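Peptidyl-prolyl cis-trans isomerase cyclophilin-type (Toxoplasma gondii, PDB 3BO7) probably speeds protein folding by catalysing the cis-trans isomerisation of peptide bonds that precede proline. Local coordinates at residues A[11-16]-A[147-152]; A[20-25]-A[134-139]; A[24-29]-A[92-97]. All coordinates share one frame; numbering follows the deposited sequence.

Interaction 1: A[11-16]-A[147-152]; sequences IVTTQG and RQWEKL
Thr-13 OG1, set at the edge of the Trp-149 indole 3.4 Å from CZ2, is engaged by two polar groups of its own turn. It donates to Gly-16 O at 2.7 Å and accepts from Gln-15 N, and the second bond makes an ST turn. A chi1 of 78° places OG1 between the backbone N and the carbonyl carbon, within range of both partners. Thr-13 CG2 lies near CZ2 and CH2, and the two side chains reach toward each other tip to tip. Gly-16 O also accepts from Thr-13 N at 2.9 Å, a pairing that closes the tight hairpin between strands 7-13 and 16-22.

The polar link to 147-152 runs from Trp-149 NE1 to Gln-15 O, 3.1 Å away. It is reasonably straight, but the donor stands 46° out of the carbonyl plane. The ring nitrogen thus meets the turn through a main-chain oxygen, while the benzo edge at CZ2 meets the threonine hydroxyl. At the Gly-16 backbone angles a CB would be jammed against that same Gln-15 O, so the turn calls for glycine here. The Gln-15 side chain continues extended beyond CG and brings OE1 to within 3.6 Å of Leu-152 CD2; NE2 is bonded to Lys-162 O. Leu-152 is placed by a type I turn, with its N bonded to Trp-149 O.

Pro-164 touches Gln-15, Trp-149 and Leu-152, and Phe-48 and Leu-18 also pack on the indole. The contact joins the C-terminal part of helix 143-149 and the turn after it to the hairpin between two neighbouring strands of the antiparallel sheet, beside strand 166-171.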
loop_
_atom_site.group_PDB
_atom_site.type_symbol
_atom_site.label_atom_id
_atom_site.label_comp_id
_atom_site.label_asym_id
_atom_site.label_seq_id
_atom_site.Cartn_x
_atom_site.Cartn_y
_atom_site.Cartn_z
ATOM N N ILE A 11 -0.450 1.850 10.180
ATOM C CA ILE A 11 0.885 2.146 9.663
ATOM C C ILE A 11 1.373 3.405 10.370
ATOM O O ILE A 11 0.747 4.462 10.247
ATOM C CB ILE A 11 0.878 2.363 8.122
ATOM C CG1 ILE A 11 0.536 1.058 7.396
ATOM C CG2 ILE A 11 2.226 2.903 7.639
ATOM C CD1 ILE A 11 0.411 1.186 5.860
ATOM N N VAL A 12 2.469 3.282 11.121
ATOM C CA VAL A 12 3.053 4.408 11.840
ATOM C C VAL A 12 4.247 4.920 11.050
ATOM O O VAL A 12 5.238 4.194 10.876
ATOM C CB VAL A 12 3.530 4.015 13.279
ATOM C CG1 VAL A 12 3.941 5.261 14.077
ATOM C CG2 VAL A 12 2.469 3.241 14.029
ATOM N N THR A 13 4.166 6.156 10.560
ATOM C CA THR A 13 5.301 6.726 9.828
ATOM C C THR A 13 5.921 7.911 10.558
ATOM O O THR A 13 5.377 8.412 11.547
ATOM C CB THR A 13 4.968 7.127 8.353
ATOM O OG1 THR A 13 4.250 8.368 8.325
ATOM C CG2 THR A 13 4.169 6.030 7.627
ATOM N N THR A 14 7.064 8.356 10.048
ATOM C CA THR A 14 7.767 9.513 10.585
ATOM C C THR A 14 6.993 10.811 10.343
ATOM O O THR A 14 7.401 11.871 10.818
ATOM C CB THR A 14 9.184 9.630 9.967
ATOM O OG1 THR A 14 9.085 9.720 8.539
ATOM C CG2 THR A 14 10.039 8.411 10.328
ATOM N N GLN A 15 5.886 10.730 9.601
ATOM C CA GLN A 15 5.085 11.913 9.272
ATOM C C GLN A 15 3.587 11.642 9.393
ATOM O O GLN A 15 2.790 12.111 8.575
ATOM C CB GLN A 15 5.415 12.423 7.869
ATOM C CG GLN A 15 6.845 12.929 7.699
ATOM C CD GLN A 15 7.137 13.405 6.296
ATOM O OE1 GLN A 15 6.311 14.058 5.669
ATOM N NE2 GLN A 15 8.328 13.081 5.795
ATOM N N GLY A 16 3.208 10.886 10.419
ATOM C CA GLY A 16 1.806 10.592 10.672
ATOM C C GLY A 16 1.492 9.113 10.619
ATOM O O GLY A 16 2.311 8.304 10.166
ATOM N N ARG A 147 -3.753 13.932 3.362
ATOM C CA ARG A 147 -3.868 15.269 2.774
ATOM C C ARG A 147 -2.594 16.120 2.913
ATOM O O ARG A 147 -2.315 16.960 2.060
ATOM C CB ARG A 147 -5.087 16.003 3.333
ATOM C CG ARG A 147 -6.403 15.470 2.802
ATOM C CD ARG A 147 -7.598 16.237 3.342
ATOM N NE ARG A 147 -8.846 15.592 2.938
ATOM C CZ ARG A 147 -9.575 14.793 3.716
ATOM N NH1 ARG A 147 -9.210 14.540 4.973
ATOM N NH2 ARG A 147 -10.685 14.251 3.239
ATOM N N GLN A 148 -1.822 15.886 3.970
ATOM C CA GLN A 148 -0.525 16.542 4.143
ATOM C C GLN A 148 0.542 15.916 3.250
ATOM O O GLN A 148 1.416 16.619 2.730
ATOM C CB GLN A 148 -0.069 16.518 5.611
ATOM C CG GLN A 148 -0.798 17.508 6.524
ATOM C CD GLN A 148 -0.905 18.914 5.923
ATOM O OE1 GLN A 148 0.104 19.568 5.648
ATOM N NE2 GLN A 148 -2.134 19.371 5.714
ATOM N N TRP A 149 0.479 14.595 3.080
ATOM C CA TRP A 149 1.380 13.903 2.171
ATOM C C TRP A 149 1.207 14.380 0.740
ATOM O O TRP A 149 2.177 14.446 -0.007
ATOM C CB TRP A 149 1.174 12.395 2.221
ATOM C CG TRP A 149 1.609 11.752 3.494
ATOM C CD1 TRP A 149 2.203 12.356 4.572
ATOM C CD2 TRP A 149 1.523 10.362 3.809
ATOM N NE1 TRP A 149 2.468 11.426 5.545
ATOM C CE2 TRP A 149 2.063 10.193 5.101
ATOM C CE3 TRP A 149 1.035 9.243 3.125
ATOM C CZ2 TRP A 149 2.129 8.947 5.723
ATOM C CZ3 TRP A 149 1.102 8.006 3.745
ATOM C CH2 TRP A 149 1.646 7.867 5.030
ATOM N N GLU A 150 -0.031 14.710 0.377
ATOM C CA GLU A 150 -0.365 15.167 -0.964
ATOM C C GLU A 150 0.348 16.483 -1.316
ATOM O O GLU A 150 0.552 16.784 -2.493
ATOM C CB GLU A 150 -1.886 15.317 -1.099
ATOM C CG GLU A 150 -2.366 15.637 -2.504
ATOM C CD GLU A 150 -3.879 15.593 -2.659
ATOM O OE1 GLU A 150 -4.345 15.458 -3.810
ATOM O OE2 GLU A 150 -4.610 15.693 -1.645
ATOM N N LYS A 151 0.732 17.234 -0.283
ATOM C CA LYS A 151 1.346 18.560 -0.413
ATOM C C LYS A 151 2.869 18.502 -0.408
ATOM O O LYS A 151 3.532 19.519 -0.637
ATOM C CB LYS A 151 0.866 19.482 0.715
ATOM C CG LYS A 151 -0.491 20.097 0.460
ATOM C CD LYS A 151 -1.130 20.590 1.754
ATOM C CE LYS A 151 -2.574 21.033 1.518
ATOM N NZ LYS A 151 -3.448 20.735 2.696
ATOM N N LEU A 152 3.414 17.316 -0.146
ATOM C CA LEU A 152 4.862 17.120 -0.110
ATOM C C LEU A 152 5.527 17.512 -1.419
ATOM O O LEU A 152 5.048 17.166 -2.506
ATOM C CB LEU A 152 5.219 15.670 0.229
ATOM C CG LEU A 152 5.163 15.223 1.691
ATOM C CD1 LEU A 152 5.134 13.715 1.747
ATOM C CD2 LEU A 152 6.339 15.766 2.486
#

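Interaction 2: A[20-25]-A[134-139]; sequences IELHAD and TIFGRV
Glu-21 and Arg-138 lie side by side and point the same way, their carboxylate and guanidinium planes 38° apart. The arginine uses its NE edge: NE (2.7 Å) and NH2 (3.0 Å) both close on Glu-21 OE1 from the same face of the carboxylate, in a salt bridge that leaves OE2 to Tyr-8. Arg-138 CG sits between the backbone N and the carbonyl carbon (chi1 56°), and the chain then runs extended to NE. Crossing it at about a right angle is the His-23 side chain, whose ring is within 12° of parallel to the guanidinium; His-23 NE2 lies 3.8 Å from Arg-138 CG. A water in the ring plane bonds to NE2 and donates to Gly-137 O, while ND1 is paired with Lys-6. The nearby Lys-6 and Arg-138 would tend to disfavour a charged imidazole.

Strands 16-22 and 135-141 are antiparallel neighbours in the cyclophilin beta-barrel, and Glu-21 with Arg-138 is a hydrogen-bonded pair. Phe-136 and Gly-137 both face Leu-105 on the next strand, forming a classic beta bulge. A CB on Gly-137 would clash with Glu-21 O, which already sits 3.1 Å from Gly-137 CA.

On the other face of the sheet, Leu-22 and Phe-136 run alongside each other, with Leu-22 CD2 3.8 Å from ring atom CD1; helix 28-39 covers both. Ile-20 and Val-139 cross obliquely, CG1 to CG2, at 4.1 Å. Past the strand, His-23 N bonds to Phe-136 O at 2.8 Å as the chain bends through an inverse gamma turn centred on His-23.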
loop_
_atom_site.group_PDB
_atom_site.type_symbol
_atom_site.label_atom_id
_atom_site.label_comp_id
_atom_site.label_asym_id
_atom_site.label_seq_id
_atom_site.Cartn_x
_atom_site.Cartn_y
_atom_site.Cartn_z
ATOM N N ILE A 20 -6.128 1.469 8.917
ATOM C CA ILE A 20 -6.484 0.778 7.686
ATOM C C ILE A 20 -7.358 -0.452 7.930
ATOM O O ILE A 20 -7.101 -1.249 8.826
ATOM C CB ILE A 20 -5.197 0.429 6.857
ATOM C CG1 ILE A 20 -4.667 1.693 6.164
ATOM C CG2 ILE A 20 -5.462 -0.692 5.846
ATOM C CD1 ILE A 20 -3.255 1.594 5.709
ATOM N N GLU A 21 -8.408 -0.562 7.122
ATOM C CA GLU A 21 -9.213 -1.763 7.032
ATOM C C GLU A 21 -8.811 -2.553 5.793
ATOM O O GLU A 21 -8.740 -2.002 4.692
ATOM C CB GLU A 21 -10.681 -1.384 6.943
ATOM C CG GLU A 21 -11.618 -2.546 6.693
ATOM C CD GLU A 21 -13.058 -2.116 6.725
ATOM O OE1 GLU A 21 -13.482 -1.347 5.833
ATOM O OE2 GLU A 21 -13.773 -2.540 7.652
ATOM N N LEU A 22 -8.564 -3.847 5.976
ATOM C CA LEU A 22 -8.260 -4.731 4.863
ATOM C C LEU A 22 -9.479 -5.552 4.444
ATOM O O LEU A 22 -10.107 -6.196 5.275
ATOM C CB LEU A 22 -7.102 -5.658 5.235
ATOM C CG LEU A 22 -5.718 -5.059 5.485
ATOM C CD1 LEU A 22 -4.767 -6.195 5.740
ATOM C CD2 LEU A 22 -5.222 -4.225 4.320
ATOM N N HIS A 23 -9.795 -5.540 3.150
ATOM C CA HIS A 23 -10.916 -6.314 2.611
ATOM C C HIS A 23 -10.559 -7.780 2.340
ATOM O O HIS A 23 -10.608 -8.245 1.201
ATOM C CB HIS A 23 -11.459 -5.669 1.337
ATOM C CG HIS A 23 -11.799 -4.224 1.491
ATOM N ND1 HIS A 23 -12.709 -3.766 2.421
ATOM C CD2 HIS A 23 -11.363 -3.131 0.821
ATOM C CE1 HIS A 23 -12.812 -2.453 2.322
ATOM N NE2 HIS A 23 -12.007 -2.043 1.358
ATOM N N ALA A 24 -10.214 -8.494 3.409
ATOM C CA ALA A 24 -9.911 -9.925 3.380
ATOM C C ALA A 24 -11.059 -10.773 2.843
ATOM O O ALA A 24 -10.854 -11.934 2.453
ATOM C CB ALA A 24 -9.534 -10.389 4.765
ATOM N N ASP A 25 -12.260 -10.194 2.836
ATOM C CA ASP A 25 -13.445 -10.855 2.304
ATOM C C ASP A 25 -13.514 -10.849 0.768
ATOM O O ASP A 25 -14.070 -11.776 0.165
ATOM C CB ASP A 25 -14.730 -10.263 2.913
ATOM C CG ASP A 25 -14.840 -8.742 2.743
ATOM O OD1 ASP A 25 -13.813 -8.042 2.624
ATOM O OD2 ASP A 25 -15.983 -8.241 2.750
ATOM N N THR A 134 -5.374 -4.719 -7.773
ATOM C CA THR A 134 -6.081 -5.292 -6.641
ATOM C C THR A 134 -6.245 -4.241 -5.552
ATOM O O THR A 134 -5.258 -3.816 -4.944
ATOM C CB THR A 134 -5.331 -6.502 -6.028
ATOM O OG1 THR A 134 -5.211 -7.552 -6.997
ATOM C CG2 THR A 134 -6.081 -7.032 -4.805
ATOM N N ILE A 135 -7.487 -3.810 -5.346
ATOM C CA ILE A 135 -7.859 -2.991 -4.209
ATOM C C ILE A 135 -8.038 -3.965 -3.069
ATOM O O ILE A 135 -8.812 -4.925 -3.185
ATOM C CB ILE A 135 -9.194 -2.239 -4.451
ATOM C CG1 ILE A 135 -8.981 -1.106 -5.459
ATOM C CG2 ILE A 135 -9.776 -1.706 -3.124
ATOM C CD1 ILE A 135 -10.233 -0.669 -6.175
ATOM N N PHE A 136 -7.325 -3.736 -1.970
ATOM C CA PHE A 136 -7.395 -4.670 -0.857
ATOM C C PHE A 136 -7.647 -3.991 0.484
ATOM O O PHE A 136 -7.688 -4.650 1.521
ATOM C CB PHE A 136 -6.172 -5.615 -0.832
ATOM C CG PHE A 136 -4.855 -4.937 -0.519
ATOM C CD1 PHE A 136 -4.235 -5.135 0.716
ATOM C CD2 PHE A 136 -4.216 -4.137 -1.461
ATOM C CE1 PHE A 136 -3.025 -4.526 1.009
ATOM C CE2 PHE A 136 -3.007 -3.524 -1.167
ATOM C CZ PHE A 136 -2.406 -3.723 0.066
ATOM N N GLY A 137 -7.842 -2.681 0.459
ATOM C CA GLY A 137 -8.199 -1.970 1.671
ATOM C C GLY A 137 -8.621 -0.528 1.504
ATOM O O GLY A 137 -8.765 -0.021 0.387
ATOM N N ARG A 138 -8.830 0.123 2.642
ATOM C CA ARG A 138 -9.114 1.551 2.691
ATOM C C ARG A 138 -8.630 2.154 4.004
ATOM O O ARG A 138 -8.616 1.490 5.041
ATOM C CB ARG A 138 -10.605 1.824 2.493
ATOM C CG ARG A 138 -11.496 1.093 3.490
ATOM C CD ARG A 138 -12.905 1.646 3.482
ATOM N NE ARG A 138 -13.725 1.001 4.503
ATOM C CZ ARG A 138 -14.722 1.595 5.154
ATOM N NH1 ARG A 138 -15.029 2.862 4.906
ATOM N NH2 ARG A 138 -15.410 0.922 6.064
ATOM N N VAL A 139 -8.228 3.418 3.941
ATOM C CA VAL A 139 -7.867 4.193 5.127
ATOM C C VAL A 139 -9.158 4.629 5.829
ATOM O O VAL A 139 -9.953 5.367 5.266
ATOM C CB VAL A 139 -6.987 5.423 4.748
ATOM C CG1 VAL A 139 -6.581 6.223 5.981
ATOM C CG2 VAL A 139 -5.753 4.983 3.990
HETATM O O HOH W 1 -11.320 0.355 -0.527
#

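Interaction 3: A[24-29]-A[92-97]; sequences ADMAPR and EFDNRL. With SO4 (sulfate ion), chain I; EDO (1,2-ethanediol), chain N.
The start of helix 28-39 is met here by a carboxylate from a distant loop: Glu-92 of 92-97 reaches the first amides of the helix, beyond Ala-27 at the N-cap position. Glu-92 OE2 accepts from Arg-29 N at 2.9 Å through its syn lone pair, with an angle of 160° at the hydrogen, and OE1 is bonded to the next amide, Ala-30 N. The glutamate chain runs extended beyond CG, and its tip lies against Arg-29 CB and Pro-28 CD, both 3.4 Å from OE2. The Arg-29 side chain, bent at chi2 and chi3, carries its guanidinium away from this carboxylate. NH1 bonds at 2.8 Å to O2 of a sulfate that probably comes from the crystallisation liquor, and the group makes a cation-pi contact with Phe-83.

The other half of the contact centres on Met-26. Its SD lies 3.8 Å above one face of the Arg-96 guanidinium, offset toward the rim, while CG approaches Asp-94 OD2 at 3.4 Å and CB packs on Leu-97 CD1. Asp-94 and Arg-96 form a side-on salt bridge, NE to OD1 and NH2 to OD2. Asp-94 OD1 also takes Arg-96 N in an Asx turn, inside the type I turn from Asp-94 to Leu-97.

With two helix amides directed at it, the Glu-92 carboxylate probably favours its ionised form and offsets the positive end of the helix dipole. The thioether, by contrast, rests on an ion pair whose charges probably largely offset each other.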
loop_
_atom_site.group_PDB
_atom_site.type_symbol
_atom_site.label_atom_id
_atom_site.label_comp_id
_atom_site.label_asym_id
_atom_site.label_seq_id
_atom_site.Cartn_x
_atom_site.Cartn_y
_atom_site.Cartn_z
ATOM N N ALA A 24 -10.214 -8.494 3.409
ATOM C CA ALA A 24 -9.911 -9.925 3.380
ATOM C C ALA A 24 -11.059 -10.773 2.843
ATOM O O ALA A 24 -10.854 -11.934 2.453
ATOM C CB ALA A 24 -9.534 -10.389 4.765
ATOM N N ASP A 25 -12.260 -10.194 2.836
ATOM C CA ASP A 25 -13.445 -10.855 2.304
ATOM C C ASP A 25 -13.514 -10.849 0.768
ATOM O O ASP A 25 -14.070 -11.776 0.165
ATOM C CB ASP A 25 -14.730 -10.263 2.913
ATOM C CG ASP A 25 -14.840 -8.742 2.743
ATOM O OD1 ASP A 25 -13.813 -8.042 2.624
ATOM O OD2 ASP A 25 -15.983 -8.241 2.750
ATOM N N MET A 26 -12.945 -9.814 0.147
ATOM C CA MET A 26 -13.030 -9.609 -1.303
ATOM C C MET A 26 -11.667 -9.721 -1.993
ATOM O O MET A 26 -11.595 -9.977 -3.196
ATOM C CB MET A 26 -13.665 -8.250 -1.619
ATOM C CG MET A 26 -15.152 -8.166 -1.308
ATOM S SD MET A 26 -15.857 -6.517 -1.537
ATOM C CE MET A 26 -15.403 -5.689 -0.019
ATOM N N ALA A 27 -10.593 -9.522 -1.232
ATOM C CA ALA A 27 -9.232 -9.676 -1.746
ATOM C C ALA A 27 -8.336 -10.441 -0.756
ATOM O O ALA A 27 -7.312 -9.915 -0.318
ATOM C CB ALA A 27 -8.625 -8.304 -2.117
ATOM N N PRO A 28 -8.718 -11.695 -0.421
ATOM C CA PRO A 28 -8.031 -12.517 0.584
ATOM C C PRO A 28 -6.533 -12.713 0.367
ATOM O O PRO A 28 -5.766 -12.623 1.325
ATOM C CB PRO A 28 -8.761 -13.871 0.501
ATOM C CG PRO A 28 -9.551 -13.826 -0.781
ATOM C CD PRO A 28 -9.878 -12.410 -0.995
ATOM N N ARG A 29 -6.112 -12.976 -0.868
ATOM C CA ARG A 29 -4.696 -13.276 -1.141
ATOM C C ARG A 29 -3.794 -12.067 -0.916
ATOM O O ARG A 29 -2.699 -12.192 -0.354
ATOM C CB ARG A 29 -4.524 -13.819 -2.560
ATOM C CG ARG A 29 -5.240 -15.135 -2.798
ATOM C CD ARG A 29 -4.252 -16.282 -2.926
ATOM N NE ARG A 29 -3.937 -16.928 -1.661
ATOM C CZ ARG A 29 -2.858 -17.681 -1.451
ATOM N NH1 ARG A 29 -1.965 -17.867 -2.419
ATOM N NH2 ARG A 29 -2.663 -18.230 -0.254
ATOM N N GLU A 92 -6.994 -9.704 -7.862
ATOM C CA GLU A 92 -8.305 -9.955 -7.285
ATOM C C GLU A 92 -9.137 -8.699 -7.425
ATOM O O GLU A 92 -8.832 -7.668 -6.820
ATOM C CB GLU A 92 -8.199 -10.340 -5.819
ATOM C CG GLU A 92 -7.381 -11.594 -5.542
ATOM C CD GLU A 92 -7.011 -11.709 -4.083
ATOM O OE1 GLU A 92 -6.171 -10.892 -3.616
ATOM O OE2 GLU A 92 -7.547 -12.618 -3.414
ATOM N N PHE A 93 -10.180 -8.798 -8.242
ATOM C CA PHE A 93 -11.042 -7.685 -8.537
ATOM C C PHE A 93 -12.420 -8.010 -8.002
ATOM O O PHE A 93 -12.744 -9.181 -7.788
ATOM C CB PHE A 93 -11.077 -7.417 -10.046
ATOM C CG PHE A 93 -9.710 -7.261 -10.673
ATOM C CD1 PHE A 93 -8.761 -6.397 -10.115
ATOM C CD2 PHE A 93 -9.375 -7.969 -11.831
ATOM C CE1 PHE A 93 -7.494 -6.259 -10.685
ATOM C CE2 PHE A 93 -8.108 -7.828 -12.418
ATOM C CZ PHE A 93 -7.170 -6.965 -11.842
ATOM N N ASP A 94 -13.214 -6.967 -7.769
ATOM C CA ASP A 94 -14.566 -7.097 -7.260
ATOM C C ASP A 94 -15.258 -5.794 -7.613
ATOM O O ASP A 94 -14.684 -4.724 -7.435
ATOM C CB ASP A 94 -14.536 -7.322 -5.740
ATOM C CG ASP A 94 -15.881 -7.781 -5.173
ATOM O OD1 ASP A 94 -16.890 -7.049 -5.298
ATOM O OD2 ASP A 94 -15.917 -8.864 -4.556
ATOM N N ASN A 95 -16.484 -5.876 -8.121
ATOM C CA ASN A 95 -17.196 -4.691 -8.624
ATOM C C ASN A 95 -17.548 -3.680 -7.550
ATOM O O ASN A 95 -17.772 -2.511 -7.845
ATOM C CB ASN A 95 -18.482 -5.090 -9.362
ATOM C CG ASN A 95 -18.220 -5.932 -10.593
ATOM O OD1 ASN A 95 -18.938 -6.901 -10.847
ATOM N ND2 ASN A 95 -17.198 -5.571 -11.369
ATOM N N ARG A 96 -17.614 -4.147 -6.310
ATOM C CA ARG A 96 -17.910 -3.289 -5.173
ATOM C C ARG A 96 -16.672 -2.525 -4.718
ATOM O O ARG A 96 -16.767 -1.617 -3.883
ATOM C CB ARG A 96 -18.487 -4.123 -4.030
ATOM C CG ARG A 96 -19.816 -4.817 -4.380
ATOM C CD ARG A 96 -20.140 -5.928 -3.393
ATOM N NE ARG A 96 -19.273 -7.089 -3.585
ATOM C CZ ARG A 96 -19.271 -8.172 -2.807
ATOM N NH1 ARG A 96 -20.094 -8.258 -1.763
ATOM N NH2 ARG A 96 -18.438 -9.170 -3.069
ATOM N N LEU A 97 -15.518 -2.894 -5.275
ATOM C CA LEU A 97 -14.249 -2.243 -4.974
ATOM C C LEU A 97 -13.699 -1.481 -6.179
ATOM O O LEU A 97 -13.184 -2.076 -7.135
ATOM C CB LEU A 97 -13.223 -3.255 -4.453
ATOM C CG LEU A 97 -13.499 -3.870 -3.080
ATOM C CD1 LEU A 97 -12.421 -4.882 -2.731
ATOM C CD2 LEU A 97 -13.622 -2.792 -2.010
HETATM S S SO4 I . -2.324 -16.901 -6.079
HETATM O O1 SO4 I . -3.094 -15.792 -5.542
HETATM O O2 SO4 I . -1.363 -17.365 -5.083
HETATM O O3 SO4 I . -3.202 -18.019 -6.442
HETATM O O4 SO4 I . -1.638 -16.442 -7.285
HETATM C C1 EDO N . -0.266 -20.525 1.285
HETATM O O1 EDO N . 0.074 -20.287 -0.086
HETATM C C2 EDO N . 0.861 -21.319 1.938
HETATM O O2 EDO N . 0.854 -21.135 3.362
HETATM O O HOH W 2 -11.951 -11.196 -6.056
HETATM O O HOH W 3 -14.298 -10.813 -4.380
#

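Along the chain 11-16 comes first, then 20-25 and 24-29, followed by the partners 92-97, 134-139 and 147-152, so interactions 2 and 3 lie within the span bounded by interaction 1. Interactions 2 and 3 share Ala-24 and Asp-25, their centres about 8 Å apart, and His-23 CD2 packs on Leu-97 CD2 at 3.6 Å. Interaction 1 is centred about 19 Å from interaction 2 and 26 Å from interaction 3; Ile-11 CD1 meets Ile-20 CD1 at 3.7 Å. Interaction 1 joins helix 143-149 to the hairpin of strands 7-13 and 16-22, interaction 2 pairs two barrel strands, and interaction 3 joins the start of helix 28-39 to loop 92-97.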